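Local coordinates for programmed Cell Death Protein 5 Homolog (Leishmania major, PDB 6VMT), which probably binds DNA, as a largely helical member of the PDCD5 family, at residues A[59-71]-A[89-101]. Sequence-based numbering, arbitrary orientation.
Sequences KAGRSQAVEMHII and RELLGQMANQEAE
Val66 meets helix 85-103 with CG2, which rests 3.8 Å from CB of Leu91. CG2 of Val66 also touches CG of Met95 at 3.9 Å and CD2 of Leu92 at 4.0 Å. CG1, the other methyl of Val66, lies against CD1 of Leu91. CG1 of Ile70 reaches this CD1 from the next turn. Met95 bends at chi2 (-66°), which brings CE alongside Ala65 O and CB of His69. The His69 and Met95 side chains cross at about a right angle.

Arg62 bends at chi2 and chi3 across residues 89-101 at the other end. CB of Ala96 lies over one face of its guanidinium, 3.3 Å from CZ of Arg62, and CG of Lys59 covers the opposite face. Glu99 OE1 approaches at the guanidinium edge, in plane. NH2 of Arg62 gives OE1 of Glu99 a weak but fairly straight hydrogen bond of 3.3 Å, part of a salt bridge. The carboxylate plane is turned 32° from the guanidinium.

The axes of 59-71 and 89-101 run 120° apart. Helix 85-103 packs here on helix 46-75 in a helical domain, and helix 12-43 contacts Glu67 and Ile71. An apolar centre of Val66, Leu91, Leu92 and Met95 is thus flanked by a weak salt bridge at the partly exposed side.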
ATOM      1  N   LYS A  59     -10.008   9.343  -2.930  1.00102.65           N
ATOM      2  CA  LYS A  59      -8.907   9.265  -3.935  1.00 97.66           C
ATOM      3  C   LYS A  59      -7.903   8.163  -3.563  1.00 96.84           C
ATOM      4  O   LYS A  59      -6.692   8.463  -3.407  1.00 85.61           O
ATOM      5  CB  LYS A  59      -8.183  10.610  -4.026  1.00101.28           C
ATOM      6  CG  LYS A  59      -9.038  11.778  -4.479  1.00107.04           C
ATOM      7  CD  LYS A  59      -9.299  11.766  -5.959  1.00117.34           C
ATOM      8  CE  LYS A  59     -10.180  12.913  -6.399  1.00118.59           C
ATOM      9  NZ  LYS A  59     -10.024  13.163  -7.850  1.00131.42           N
ATOM     10  N   ALA A  60      -8.376   6.919  -3.480  1.00 89.68           N
ATOM     11  CA  ALA A  60      -7.559   5.729  -3.155  1.00 86.62           C
ATOM     12  C   ALA A  60      -6.163   5.860  -3.771  1.00 80.50           C
ATOM     13  O   ALA A  60      -5.179   5.689  -3.033  1.00 95.48           O
ATOM     14  CB  ALA A  60      -8.257   4.483  -3.623  1.00 89.78           C
ATOM     15  N   GLY A  61      -6.073   6.184  -5.057  1.00 75.02           N
ATOM     16  CA  GLY A  61      -4.792   6.232  -5.792  1.00 79.34           C
ATOM     17  C   GLY A  61      -3.803   7.182  -5.141  1.00 77.37           C
ATOM     18  O   GLY A  61      -2.578   6.943  -5.207  1.00 84.90           O
ATOM     19  N   ARG A  62      -4.315   8.261  -4.556  1.00 80.75           N
ATOM     20  CA  ARG A  62      -3.495   9.351  -3.982  1.00 67.97           C
ATOM     21  C   ARG A  62      -2.837   8.836  -2.711  1.00 68.11           C
ATOM     22  O   ARG A  62      -1.609   8.794  -2.649  1.00 63.43           O
ATOM     23  CB  ARG A  62      -4.393  10.531  -3.629  1.00 69.67           C
ATOM     24  CG  ARG A  62      -3.620  11.787  -3.289  1.00 75.39           C
ATOM     25  CD  ARG A  62      -4.147  12.914  -4.138  1.00 81.70           C
ATOM     26  NE  ARG A  62      -5.156  13.702  -3.451  1.00 84.49           N
ATOM     27  CZ  ARG A  62      -6.015  14.491  -4.072  1.00 81.55           C
ATOM     28  NH1 ARG A  62      -6.889  15.192  -3.369  1.00 88.72           N
ATOM     29  NH2 ARG A  62      -5.987  14.577  -5.392  1.00 75.88           N
ATOM     30  N   SER A  63      -3.687   8.437  -1.766  1.00 68.98           N
ATOM     31  CA  SER A  63      -3.344   7.841  -0.458  1.00 69.54           C
ATOM     32  C   SER A  63      -2.415   6.652  -0.665  1.00 64.11           C
ATOM     33  O   SER A  63      -1.501   6.471   0.143  1.00 79.70           O
ATOM     34  CB  SER A  63      -4.585   7.439   0.265  1.00 76.75           C
ATOM     35  OG  SER A  63      -4.352   6.256   0.999  1.00 91.32           O
ATOM     36  N   GLN A  64      -2.626   5.895  -1.730  1.00 69.47           N
ATOM     37  CA  GLN A  64      -1.783   4.727  -2.069  1.00 72.92           C
ATOM     38  C   GLN A  64      -0.412   5.197  -2.551  1.00 64.19           C
ATOM     39  O   GLN A  64       0.570   4.539  -2.206  1.00 73.61           O
ATOM     40  CB  GLN A  64      -2.472   3.856  -3.113  1.00 93.30           C
ATOM     41  CG  GLN A  64      -1.515   2.944  -3.867  1.00106.98           C
ATOM     42  CD  GLN A  64      -2.251   1.966  -4.747  1.00108.32           C
ATOM     43  OE1 GLN A  64      -3.290   1.424  -4.372  1.00109.99           O
ATOM     44  NE2 GLN A  64      -1.706   1.734  -5.930  1.00111.73           N
ATOM     45  N   ALA A  65      -0.324   6.278  -3.323  1.00 65.85           N
ATOM     46  CA  ALA A  65       0.984   6.786  -3.823  1.00 69.43           C
ATOM     47  C   ALA A  65       1.879   7.207  -2.645  1.00 67.19           C
ATOM     48  O   ALA A  65       3.109   7.084  -2.746  1.00 77.14           O
ATOM     49  CB  ALA A  65       0.790   7.913  -4.807  1.00 69.22           C
ATOM     50  N   VAL A  66       1.288   7.680  -1.552  1.00 62.54           N
ATOM     51  CA  VAL A  66       2.036   8.142  -0.348  1.00 59.23           C
ATOM     52  C   VAL A  66       2.577   6.913   0.387  1.00 54.69           C
ATOM     53  O   VAL A  66       3.783   6.869   0.632  1.00 60.87           O
ATOM     54  CB  VAL A  66       1.133   9.011   0.548  1.00 62.97           C
ATOM     55  CG1 VAL A  66       1.635   9.090   1.975  1.00 64.84           C
ATOM     56  CG2 VAL A  66       0.974  10.403  -0.029  1.00 67.42           C
ATOM     57  N   GLU A  67       1.690   5.978   0.737  1.00 53.15           N
ATOM     58  CA  GLU A  67       2.011   4.696   1.398  1.00 48.31           C
ATOM     59  C   GLU A  67       3.176   4.054   0.643  1.00 44.06           C
ATOM     60  O   GLU A  67       4.170   3.744   1.265  1.00 50.51           O
ATOM     61  CB  GLU A  67       0.762   3.819   1.427  1.00 59.34           C
ATOM     62  CG  GLU A  67      -0.362   4.299   2.358  1.00 58.95           C
ATOM     63  CD  GLU A  67      -1.603   3.390   2.373  1.00 74.38           C
ATOM     64  OE1 GLU A  67      -1.638   2.391   1.600  1.00 82.07           O
ATOM     65  OE2 GLU A  67      -2.558   3.659   3.145  1.00 82.22           O
ATOM     66  N   MET A  68       3.126   3.955  -0.676  1.00 50.67           N
ATOM     67  CA  MET A  68       4.275   3.417  -1.459  1.00 52.61           C
ATOM     68  C   MET A  68       5.519   4.199  -1.088  1.00 48.16           C
ATOM     69  O   MET A  68       6.564   3.623  -0.951  1.00 64.30           O
ATOM     70  CB  MET A  68       4.100   3.565  -2.975  1.00 62.95           C
ATOM     71  CG  MET A  68       3.431   2.357  -3.674  1.00 80.86           C
ATOM     72  SD  MET A  68       2.943   2.673  -5.435  1.00 71.36           S
ATOM     73  CE  MET A  68       4.556   2.804  -6.207  1.00 83.02           C
ATOM     74  N   HIS A  69       5.425   5.512  -1.099  1.00 60.00           N
ATOM     75  CA  HIS A  69       6.601   6.391  -0.938  1.00 56.12           C
ATOM     76  C   HIS A  69       7.130   6.242   0.483  1.00 50.58           C
ATOM     77  O   HIS A  69       8.340   6.084   0.631  1.00 50.94           O
ATOM     78  CB  HIS A  69       6.258   7.851  -1.215  1.00 56.38           C
ATOM     79  CG  HIS A  69       7.419   8.760  -0.993  1.00 57.66           C
ATOM     80  ND1 HIS A  69       8.480   8.850  -1.890  1.00 62.63           N
ATOM     81  CD2 HIS A  69       7.717   9.575   0.032  1.00 49.72           C
ATOM     82  CE1 HIS A  69       9.364   9.706  -1.433  1.00 58.68           C
ATOM     83  NE2 HIS A  69       8.913  10.159  -0.251  1.00 54.65           N
ATOM     84  N   ILE A  70       6.258   6.337   1.483  1.00 48.31           N
ATOM     85  CA  ILE A  70       6.674   6.268   2.915  1.00 48.45           C
ATOM     86  C   ILE A  70       7.422   4.958   3.119  1.00 49.12           C
ATOM     87  O   ILE A  70       8.469   4.966   3.719  1.00 60.88           O
ATOM     88  CB  ILE A  70       5.464   6.340   3.840  1.00 49.64           C
ATOM     89  CG1 ILE A  70       4.868   7.742   3.878  1.00 51.81           C
ATOM     90  CG2 ILE A  70       5.833   5.830   5.215  1.00 52.52           C
ATOM     91  CD1 ILE A  70       3.500   7.794   4.464  1.00 51.26           C
ATOM     92  N   ILE A  71       6.895   3.866   2.597  1.00 49.86           N
ATOM     93  CA  ILE A  71       7.513   2.539   2.807  1.00 48.10           C
ATOM     94  C   ILE A  71       8.881   2.517   2.141  1.00 46.80           C
ATOM     95  O   ILE A  71       9.846   2.185   2.835  1.00 54.76           O
ATOM     96  CB  ILE A  71       6.605   1.456   2.250  1.00 51.73           C
ATOM     97  CG1 ILE A  71       5.324   1.385   3.063  1.00 55.97           C
ATOM     98  CG2 ILE A  71       7.343   0.136   2.208  1.00 61.21           C
ATOM     99  CD1 ILE A  71       4.350   0.392   2.521  1.00 58.46           C
ATOM    100  N   ARG A  89      -0.016  14.792   5.574  1.00 60.94           N
ATOM    101  CA  ARG A  89      -0.826  15.891   4.975  1.00 64.85           C
ATOM    102  C   ARG A  89       0.009  16.572   3.891  1.00 53.43           C
ATOM    103  O   ARG A  89      -0.462  16.673   2.769  1.00 63.61           O
ATOM    104  CB  ARG A  89      -1.308  16.815   6.095  1.00 77.75           C
ATOM    105  CG  ARG A  89      -1.208  18.298   5.794  1.00 88.57           C
ATOM    106  CD  ARG A  89      -2.058  19.167   6.706  1.00 92.83           C
ATOM    107  NE  ARG A  89      -2.257  20.462   6.057  1.00116.48           N
ATOM    108  CZ  ARG A  89      -2.984  20.691   4.945  1.00118.58           C
ATOM    109  NH1 ARG A  89      -3.630  19.722   4.316  1.00115.39           N
ATOM    110  NH2 ARG A  89      -3.066  21.916   4.458  1.00120.77           N
ATOM    111  N   GLU A  90       1.252  16.922   4.197  1.00 56.26           N
ATOM    112  CA  GLU A  90       2.224  17.525   3.240  1.00 63.62           C
ATOM    113  C   GLU A  90       2.322  16.636   1.999  1.00 62.33           C
ATOM    114  O   GLU A  90       2.057  17.144   0.911  1.00 64.83           O
ATOM    115  CB  GLU A  90       3.572  17.724   3.937  1.00 72.13           C
ATOM    116  CG  GLU A  90       4.527  18.693   3.261  1.00 82.05           C
ATOM    117  CD  GLU A  90       5.736  19.055   4.128  1.00108.65           C
ATOM    118  OE1 GLU A  90       6.378  18.124   4.664  1.00121.50           O
ATOM    119  OE2 GLU A  90       6.039  20.271   4.292  1.00128.31           O
ATOM    120  N   LEU A  91       2.624  15.339   2.161  1.00 65.29           N
ATOM    121  CA  LEU A  91       2.796  14.373   1.030  1.00 49.53           C
ATOM    122  C   LEU A  91       1.490  14.264   0.233  1.00 48.77           C
ATOM    123  O   LEU A  91       1.543  14.379  -1.003  1.00 54.78           O
ATOM    124  CB  LEU A  91       3.216  13.000   1.557  1.00 51.89           C
ATOM    125  CG  LEU A  91       4.607  12.857   2.184  1.00 47.49           C
ATOM    126  CD1 LEU A  91       4.850  11.416   2.559  1.00 50.16           C
ATOM    127  CD2 LEU A  91       5.705  13.297   1.251  1.00 49.89           C
ATOM    128  N   LEU A  92       0.339  14.097   0.883  1.00 45.76           N
ATOM    129  CA  LEU A  92      -0.970  14.031   0.160  1.00 50.83           C
ATOM    130  C   LEU A  92      -1.197  15.266  -0.733  1.00 54.49           C
ATOM    131  O   LEU A  92      -1.650  15.122  -1.864  1.00 58.31           O
ATOM    132  CB  LEU A  92      -2.081  13.927   1.192  1.00 49.92           C
ATOM    133  CG  LEU A  92      -2.299  12.529   1.757  1.00 47.74           C
ATOM    134  CD1 LEU A  92      -3.296  12.563   2.886  1.00 54.74           C
ATOM    135  CD2 LEU A  92      -2.793  11.596   0.698  1.00 45.93           C
ATOM    136  N   GLY A  93      -0.876  16.459  -0.268  1.00 55.79           N
ATOM    137  CA  GLY A  93      -0.881  17.633  -1.150  1.00 54.10           C
ATOM    138  C   GLY A  93       0.085  17.476  -2.306  1.00 51.29           C
ATOM    139  O   GLY A  93      -0.304  17.764  -3.413  1.00 61.10           O
ATOM    140  N   GLN A  94       1.315  17.040  -2.068  1.00 54.15           N
ATOM    141  CA  GLN A  94       2.357  17.004  -3.120  1.00 55.18           C
ATOM    142  C   GLN A  94       1.943  16.047  -4.235  1.00 58.08           C
ATOM    143  O   GLN A  94       2.330  16.289  -5.381  1.00 63.32           O
ATOM    144  CB  GLN A  94       3.692  16.536  -2.553  1.00 65.71           C
ATOM    145  CG  GLN A  94       4.389  17.558  -1.663  1.00 77.39           C
ATOM    146  CD  GLN A  94       5.873  17.292  -1.532  1.00 76.00           C
ATOM    147  OE1 GLN A  94       6.641  17.530  -2.461  1.00 82.91           O
ATOM    148  NE2 GLN A  94       6.297  16.798  -0.375  1.00 73.69           N
ATOM    149  N   MET A  95       1.254  14.952  -3.912  1.00 67.41           N
ATOM    150  CA  MET A  95       0.902  13.949  -4.942  1.00 66.76           C
ATOM    151  C   MET A  95      -0.288  14.550  -5.685  1.00 63.31           C
ATOM    152  O   MET A  95      -0.159  14.756  -6.911  1.00 58.06           O
ATOM    153  CB  MET A  95       0.599  12.539  -4.394  1.00 68.09           C
ATOM    154  CG  MET A  95       1.719  11.917  -3.502  1.00 67.62           C
ATOM    155  SD  MET A  95       3.363  11.490  -4.237  1.00 54.23           S
ATOM    156  CE  MET A  95       4.254  10.812  -2.833  1.00 48.62           C
ATOM    157  N   ALA A  96      -1.352  14.930  -4.970  1.00 58.01           N
ATOM    158  CA  ALA A  96      -2.506  15.644  -5.574  1.00 63.49           C
ATOM    159  C   ALA A  96      -1.982  16.648  -6.599  1.00 64.50           C
ATOM    160  O   ALA A  96      -2.397  16.662  -7.759  1.00 72.06           O
ATOM    161  CB  ALA A  96      -3.303  16.370  -4.528  1.00 61.26           C
ATOM    162  N   ASN A  97      -1.048  17.462  -6.152  1.00 66.72           N
ATOM    163  CA  ASN A  97      -0.511  18.571  -6.953  1.00 70.44           C
ATOM    164  C   ASN A  97       0.124  18.039  -8.228  1.00 70.17           C
ATOM    165  O   ASN A  97      -0.095  18.635  -9.277  1.00 82.39           O
ATOM    166  CB  ASN A  97       0.492  19.381  -6.159  1.00 74.32           C
ATOM    167  CG  ASN A  97       0.573  20.739  -6.774  1.00 76.20           C
ATOM    168  OD1 ASN A  97      -0.470  21.323  -7.083  1.00 81.54           O
ATOM    169  ND2 ASN A  97       1.788  21.164  -7.053  1.00 82.98           N
ATOM    170  N   GLN A  98       0.892  16.959  -8.117  1.00 84.95           N
ATOM    171  CA  GLN A  98       1.650  16.363  -9.245  1.00 76.85           C
ATOM    172  C   GLN A  98       0.707  15.554 -10.137  1.00 76.07           C
ATOM    173  O   GLN A  98       1.040  15.410 -11.307  1.00 67.72           O
ATOM    174  CB  GLN A  98       2.777  15.496  -8.710  1.00 84.80           C
ATOM    175  CG  GLN A  98       4.061  15.675  -9.491  1.00102.88           C
ATOM    176  CD  GLN A  98       4.546  17.104  -9.489  1.00108.22           C
ATOM    177  OE1 GLN A  98       4.485  17.803  -8.476  1.00101.00           O
ATOM    178  NE2 GLN A  98       5.048  17.542 -10.635  1.00111.27           N
ATOM    179  N   GLU A  99      -0.413  15.056  -9.593  1.00 84.79           N
ATOM    180  CA  GLU A  99      -1.515  14.402 -10.356  1.00 87.25           C
ATOM    181  C   GLU A  99      -2.061  15.436 -11.340  1.00 92.94           C
ATOM    182  O   GLU A  99      -2.121  15.126 -12.536  1.00100.25           O
ATOM    183  CB  GLU A  99      -2.639  13.866  -9.448  1.00 89.08           C
ATOM    184  CG  GLU A  99      -2.393  12.455  -8.909  1.00 94.56           C
ATOM    185  CD  GLU A  99      -3.188  11.977  -7.688  1.00101.12           C
ATOM    186  OE1 GLU A  99      -4.270  12.568  -7.409  1.00 92.02           O
ATOM    187  OE2 GLU A  99      -2.721  10.997  -7.008  1.00 89.71           O
ATOM    188  N   ALA A 100      -2.424  16.619 -10.837  1.00 99.43           N
ATOM    189  CA  ALA A 100      -2.900  17.776 -11.630  1.00 85.49           C
ATOM    190  C   ALA A 100      -1.820  18.234 -12.618  1.00 80.66           C
ATOM    191  O   ALA A 100      -2.174  18.506 -13.754  1.00 88.02           O
ATOM    192  CB  ALA A 100      -3.310  18.884 -10.714  1.00 83.95           C
ATOM    193  N   GLU A 101      -0.549  18.289 -12.226  1.00 82.12           N
ATOM    194  CA  GLU A 101       0.537  18.790 -13.113  1.00100.66           C
ATOM    195  C   GLU A 101       0.807  17.806 -14.261  1.00110.78           C
ATOM    196  O   GLU A 101       1.329  18.260 -15.296  1.00119.67           O
ATOM    197  CB  GLU A 101       1.833  19.040 -12.342  1.00110.36           C
ATOM    198  CG  GLU A 101       2.769  19.993 -13.064  1.00122.64           C
ATOM    199  CD  GLU A 101       2.268  21.426 -13.053  1.00135.25           C
ATOM    200  OE1 GLU A 101       2.231  22.019 -11.957  1.00135.18           O
ATOM    201  OE2 GLU A 101       1.910  21.946 -14.137  1.00147.80           O
TER